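Local coordinates for cytochrome c' (Rubrivivax gelatinosus, PDB 2J8W), which binds heme c as a high-spin group without a sixth iron ligand and is assigned to electron transfer, though its exact function is not known, at residues 14-19 with 53-58. Numbering follows the deposited sequence.
Sequences SAFTLI and KLPLTA. With HEC (heme c), chain C.
Phe-16 and Pro-55 meet ring to ring, and the heme makes the third layer of the sandwich. Pro-55 CB sits 3.7 Å from the centroid of the Phe-16 ring, 15° off its normal, a CH-pi contact over one face. The opposite face lies on the porphyrin, with Phe-16 CE1 3.3 Å from heme NC. Phe-16 CG stands anti to the carbonyl carbon (chi1 -76°), which carries the ring off helix 5-30 and over the iron. The rest of the proline is held almost as closely: Pro-55 CD rests 3.8 Å from Ala-15 CB, while Pro-55 CG meets Ile-19 CD1 tip to tip. In the four-helix bundle of cytochromes c', the axial histidine, here His-123, binds the iron from one side; the Phe-16 ring lies over it on the other, consistent with a five-coordinate iron. An alanine at Phe-16 would probably open a gap between Pro-55 and the porphyrin and uncover the vacant iron site. The flanking contacts are longer. Leu-56 CD2 comes to the edge of the Phe-16 ring, 4.2 Å from CZ, and packs closer to the heme. No hydrogen bond joins the two segments; on the exposed side Thr-57 OG1 donates to Leu-54 O at 2.7 Å.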
ATOM      1  N   SER A  14       3.646   6.410   1.923  1.00 11.62           N
ATOM      2  CA  SER A  14       2.604   5.776   1.120  1.00 11.44           C
ATOM      3  C   SER A  14       1.941   4.642   1.891  1.00 10.86           C
ATOM      4  O   SER A  14       0.715   4.522   1.887  1.00 11.56           O
ATOM      5  CB  SER A  14       3.235   5.262  -0.166  1.00 11.52           C
ATOM      6  OG  SER A  14       3.651   6.325  -1.012  1.00 12.55           O
ATOM      7  N   ALA A  15       2.722   3.771   2.526  1.00 11.03           N
ATOM      8  CA  ALA A  15       2.126   2.705   3.299  1.00 10.90           C
ATOM      9  C   ALA A  15       1.269   3.234   4.426  1.00 11.02           C
ATOM     10  O   ALA A  15       0.164   2.727   4.651  1.00 11.16           O
ATOM     11  CB  ALA A  15       3.184   1.744   3.792  1.00 11.84           C
ATOM     12  N   PHE A  16       1.748   4.234   5.156  1.00 11.34           N
ATOM     13  CA  PHE A  16       0.939   4.817   6.227  1.00 11.33           C
ATOM     14  C   PHE A  16      -0.357   5.416   5.715  1.00 11.58           C
ATOM     15  O   PHE A  16      -1.369   5.275   6.370  1.00 11.57           O
ATOM     16  CB  PHE A  16       1.728   5.866   7.009  1.00 12.38           C
ATOM     17  CG  PHE A  16       2.747   5.291   7.962  1.00 13.00           C
ATOM     18  CD1 PHE A  16       2.419   4.335   8.892  1.00 14.88           C
ATOM     19  CD2 PHE A  16       4.072   5.715   7.908  1.00 14.72           C
ATOM     20  CE1 PHE A  16       3.391   3.825   9.783  1.00 16.29           C
ATOM     21  CE2 PHE A  16       5.040   5.239   8.796  1.00 16.33           C
ATOM     22  CZ  PHE A  16       4.715   4.298   9.718  1.00 16.74           C
ATOM     23  N   THR A  17      -0.325   6.065   4.557  1.00 11.86           N
ATOM     24  CA  THR A  17      -1.560   6.602   3.980  1.00 12.08           C
ATOM     25  C   THR A  17      -2.577   5.496   3.695  1.00 11.56           C
ATOM     26  O   THR A  17      -3.739   5.606   4.035  1.00 11.72           O
ATOM     27  CB  THR A  17      -1.267   7.402   2.717  1.00 12.52           C
ATOM     28  OG1 THR A  17      -0.550   8.581   3.081  1.00 14.53           O
ATOM     29  CG2 THR A  17      -2.494   7.788   1.931  1.00 14.71           C
ATOM     30  N   LEU A  18      -2.119   4.393   3.099  1.00 11.17           N
ATOM     31  CA  LEU A  18      -3.050   3.292   2.821  1.00 10.55           C
ATOM     32  C   LEU A  18      -3.555   2.653   4.105  1.00 10.62           C
ATOM     33  O   LEU A  18      -4.749   2.325   4.214  1.00 11.08           O
ATOM     34  CB  LEU A  18      -2.388   2.264   1.917  1.00 11.76           C
ATOM     35  CG  LEU A  18      -1.958   2.739   0.523  1.00 13.23           C
ATOM     36  CD1 LEU A  18      -1.526   1.527  -0.282  1.00 17.13           C
ATOM     37  CD2 LEU A  18      -2.974   3.439  -0.271  1.00 15.75           C
ATOM     38  N   ILE A  19      -2.677   2.484   5.096  1.00 10.88           N
ATOM     39  CA  ILE A  19      -3.083   1.947   6.383  1.00 11.50           C
ATOM     40  C   ILE A  19      -4.151   2.835   6.997  1.00 11.26           C
ATOM     41  O   ILE A  19      -5.189   2.339   7.476  1.00 11.71           O
ATOM     42  CB  ILE A  19      -1.865   1.823   7.327  1.00 11.97           C
ATOM     43  CG1 ILE A  19      -0.926   0.715   6.852  1.00 11.84           C
ATOM     44  CG2 ILE A  19      -2.317   1.613   8.789  1.00 13.20           C
ATOM     45  CD1 ILE A  19       0.452   0.771   7.509  1.00 13.37           C
ATOM     46  N   LYS A  53       2.917  -4.388   7.868  1.00 15.21           N
ATOM     47  CA  LYS A  53       4.244  -5.021   7.864  1.00 17.60           C
ATOM     48  C   LYS A  53       5.245  -4.288   6.978  1.00 16.39           C
ATOM     49  O   LYS A  53       6.401  -4.708   6.871  1.00 17.49           O
ATOM     50  CB  LYS A  53       4.110  -6.494   7.417  1.00 18.66           C
ATOM     51  CG  LYS A  53       3.188  -7.279   8.388  1.00 21.46           C
ATOM     52  CD  LYS A  53       2.777  -8.613   7.925  1.00 24.12           C
ATOM     53  CE  LYS A  53       2.008  -9.311   9.006  1.00 27.17           C
ATOM     54  NZ  LYS A  53       1.538 -10.626   8.513  1.00 33.13           N
ATOM     55  N   LEU A  54       4.793  -3.244   6.298  1.00 14.01           N
ATOM     56  CA  LEU A  54       5.622  -2.549   5.322  1.00 13.13           C
ATOM     57  C   LEU A  54       6.367  -1.279   5.825  1.00 12.93           C
ATOM     58  O   LEU A  54       7.551  -1.160   5.567  1.00 13.73           O
ATOM     59  CB  LEU A  54       4.798  -2.195   4.072  1.00 13.30           C
ATOM     60  CG  LEU A  54       4.025  -3.349   3.428  1.00 13.60           C
ATOM     61  CD1 LEU A  54       3.361  -2.892   2.166  1.00 14.89           C
ATOM     62  CD2 LEU A  54       5.024  -4.538   3.183  1.00 16.86           C
ATOM     63  N   PRO A  55       5.699  -0.276   6.404  1.00 12.59           N
ATOM     64  CA  PRO A  55       6.400   1.004   6.533  1.00 12.84           C
ATOM     65  C   PRO A  55       7.588   0.979   7.474  1.00 14.12           C
ATOM     66  O   PRO A  55       8.508   1.787   7.317  1.00 14.57           O
ATOM     67  CB  PRO A  55       5.320   1.944   7.044  1.00 13.25           C
ATOM     68  CG  PRO A  55       4.282   1.040   7.697  1.00 13.23           C
ATOM     69  CD  PRO A  55       4.311  -0.221   6.896  1.00 11.97           C
ATOM     70  N   LEU A  56       7.525   0.149   8.512  1.00 14.99           N
ATOM     71  CA  LEU A  56       8.552   0.174   9.548  1.00 16.81           C
ATOM     72  C   LEU A  56       9.824  -0.515   9.066  1.00 17.67           C
ATOM     73  O   LEU A  56      10.828  -0.417   9.741  1.00 20.40           O
ATOM     74  CB  LEU A  56       7.962  -0.303  10.897  1.00 18.46           C
ATOM     75  CG  LEU A  56       6.804   0.592  11.392  1.00 19.70           C
ATOM     76  CD1 LEU A  56       5.865  -0.014  12.407  1.00 22.20           C
ATOM     77  CD2 LEU A  56       7.357   1.921  11.974  1.00 22.93           C
ATOM     78  N   THR A  57       9.808  -1.094   7.868  1.00 16.61           N
ATOM     79  CA  THR A  57      10.970  -1.627   7.183  1.00 18.41           C
ATOM     80  C   THR A  57      11.746  -0.576   6.413  1.00 17.67           C
ATOM     81  O   THR A  57      12.794  -0.853   5.850  1.00 20.08           O
ATOM     82  CB  THR A  57      10.595  -2.756   6.170  1.00 17.94           C
ATOM     83  OG1 THR A  57       9.924  -2.215   5.024  1.00 18.91           O
ATOM     84  CG2 THR A  57       9.750  -3.893   6.805  1.00 20.10           C
ATOM     85  N   ALA A  58      11.244   0.648   6.405  1.00 16.25           N
ATOM     86  CA  ALA A  58      11.730   1.740   5.512  1.00 15.48           C
ATOM     87  C   ALA A  58      12.256   2.953   6.318  1.00 15.57           C
ATOM     88  O   ALA A  58      12.219   4.081   5.858  1.00 15.19           O
ATOM     89  CB  ALA A  58      10.644   2.128   4.533  1.00 15.83           C
TER
HETATM   90 FE   HEC C1129       2.101   6.696  11.436  1.00 14.80          FE
HETATM   91  CHA HEC C1129       3.321   9.003   9.204  1.00 14.88           C
HETATM   92  CHB HEC C1129      -0.952   6.937  10.023  1.00 14.18           C
HETATM   93  CHC HEC C1129       1.088   3.854  13.092  1.00 15.21           C
HETATM   94  CHD HEC C1129       5.224   6.338  12.777  1.00 15.48           C
HETATM   95  NA  HEC C1129       1.354   7.745   9.895  1.00 14.54           N
HETATM   96  C1A HEC C1129       1.980   8.703   9.115  1.00 13.80           C
HETATM   97  C2A HEC C1129       1.039   9.307   8.211  1.00 14.33           C
HETATM   98  C3A HEC C1129      -0.156   8.732   8.440  1.00 13.48           C
HETATM   99  C4A HEC C1129       0.035   7.739   9.482  1.00 14.09           C
HETATM  100  CMA HEC C1129      -1.486   8.974   7.726  1.00 15.56           C
HETATM  101  CAA HEC C1129       1.359  10.409   7.205  1.00 15.49           C
HETATM  102  CBA HEC C1129       1.834   9.845   5.889  1.00 17.52           C
HETATM  103  CGA HEC C1129       1.979  11.027   4.880  0.50 16.25           C
HETATM  104  O1A HEC C1129       1.515  12.184   5.125  0.50 18.62           O
HETATM  105  O2A HEC C1129       2.581  10.907   3.769  0.50 15.58           O
HETATM  106  NB  HEC C1129       0.397   5.543  11.510  1.00 13.68           N
HETATM  107  C1B HEC C1129      -0.775   5.946  10.953  1.00 13.24           C
HETATM  108  C2B HEC C1129      -1.824   5.081  11.434  1.00 13.93           C
HETATM  109  C3B HEC C1129      -1.261   4.205  12.276  1.00 12.97           C
HETATM  110  C4B HEC C1129       0.155   4.481  12.333  1.00 13.79           C
HETATM  111  CMB HEC C1129      -3.318   5.179  11.084  1.00 15.54           C
HETATM  112  CAB HEC C1129      -1.922   3.067  13.036  1.00 14.54           C
HETATM  113  CBB HEC C1129      -2.868   2.226  12.376  1.00 14.82           C
HETATM  114  NC  HEC C1129       2.971   5.365  12.616  1.00 14.22           N
HETATM  115  C1C HEC C1129       2.389   4.281  13.260  1.00 14.76           C
HETATM  116  C2C HEC C1129       3.300   3.662  14.192  1.00 15.16           C
HETATM  117  C3C HEC C1129       4.467   4.346  14.099  1.00 15.47           C
HETATM  118  C4C HEC C1129       4.272   5.434  13.146  1.00 15.24           C
HETATM  119  CMC HEC C1129       2.970   2.439  15.048  1.00 16.67           C
HETATM  120  CAC HEC C1129       5.804   4.093  14.868  1.00 16.66           C
HETATM  121  CBC HEC C1129       6.081   2.842  15.395  1.00 16.11           C
HETATM  122  ND  HEC C1129       3.948   7.512  11.049  1.00 15.42           N
HETATM  123  C1D HEC C1129       5.102   7.259  11.794  1.00 14.85           C
HETATM  124  C2D HEC C1129       6.164   8.128  11.339  1.00 15.45           C
HETATM  125  C3D HEC C1129       5.598   8.914  10.256  1.00 16.09           C
HETATM  126  C4D HEC C1129       4.211   8.492  10.108  1.00 14.57           C
HETATM  127  CMD HEC C1129       7.575   8.195  11.884  1.00 17.56           C
HETATM  128  CAD HEC C1129       6.302   9.922   9.394  1.00 16.26           C
HETATM  129  CBD HEC C1129       6.827   9.213   8.134  1.00 15.37           C
HETATM  130  CGD HEC C1129       7.616  10.198   7.283  1.00 15.24           C
HETATM  131  O1D HEC C1129       8.724   9.820   6.836  1.00 17.00           O
HETATM  132  O2D HEC C1129       7.113  11.344   7.001  1.00 16.44           O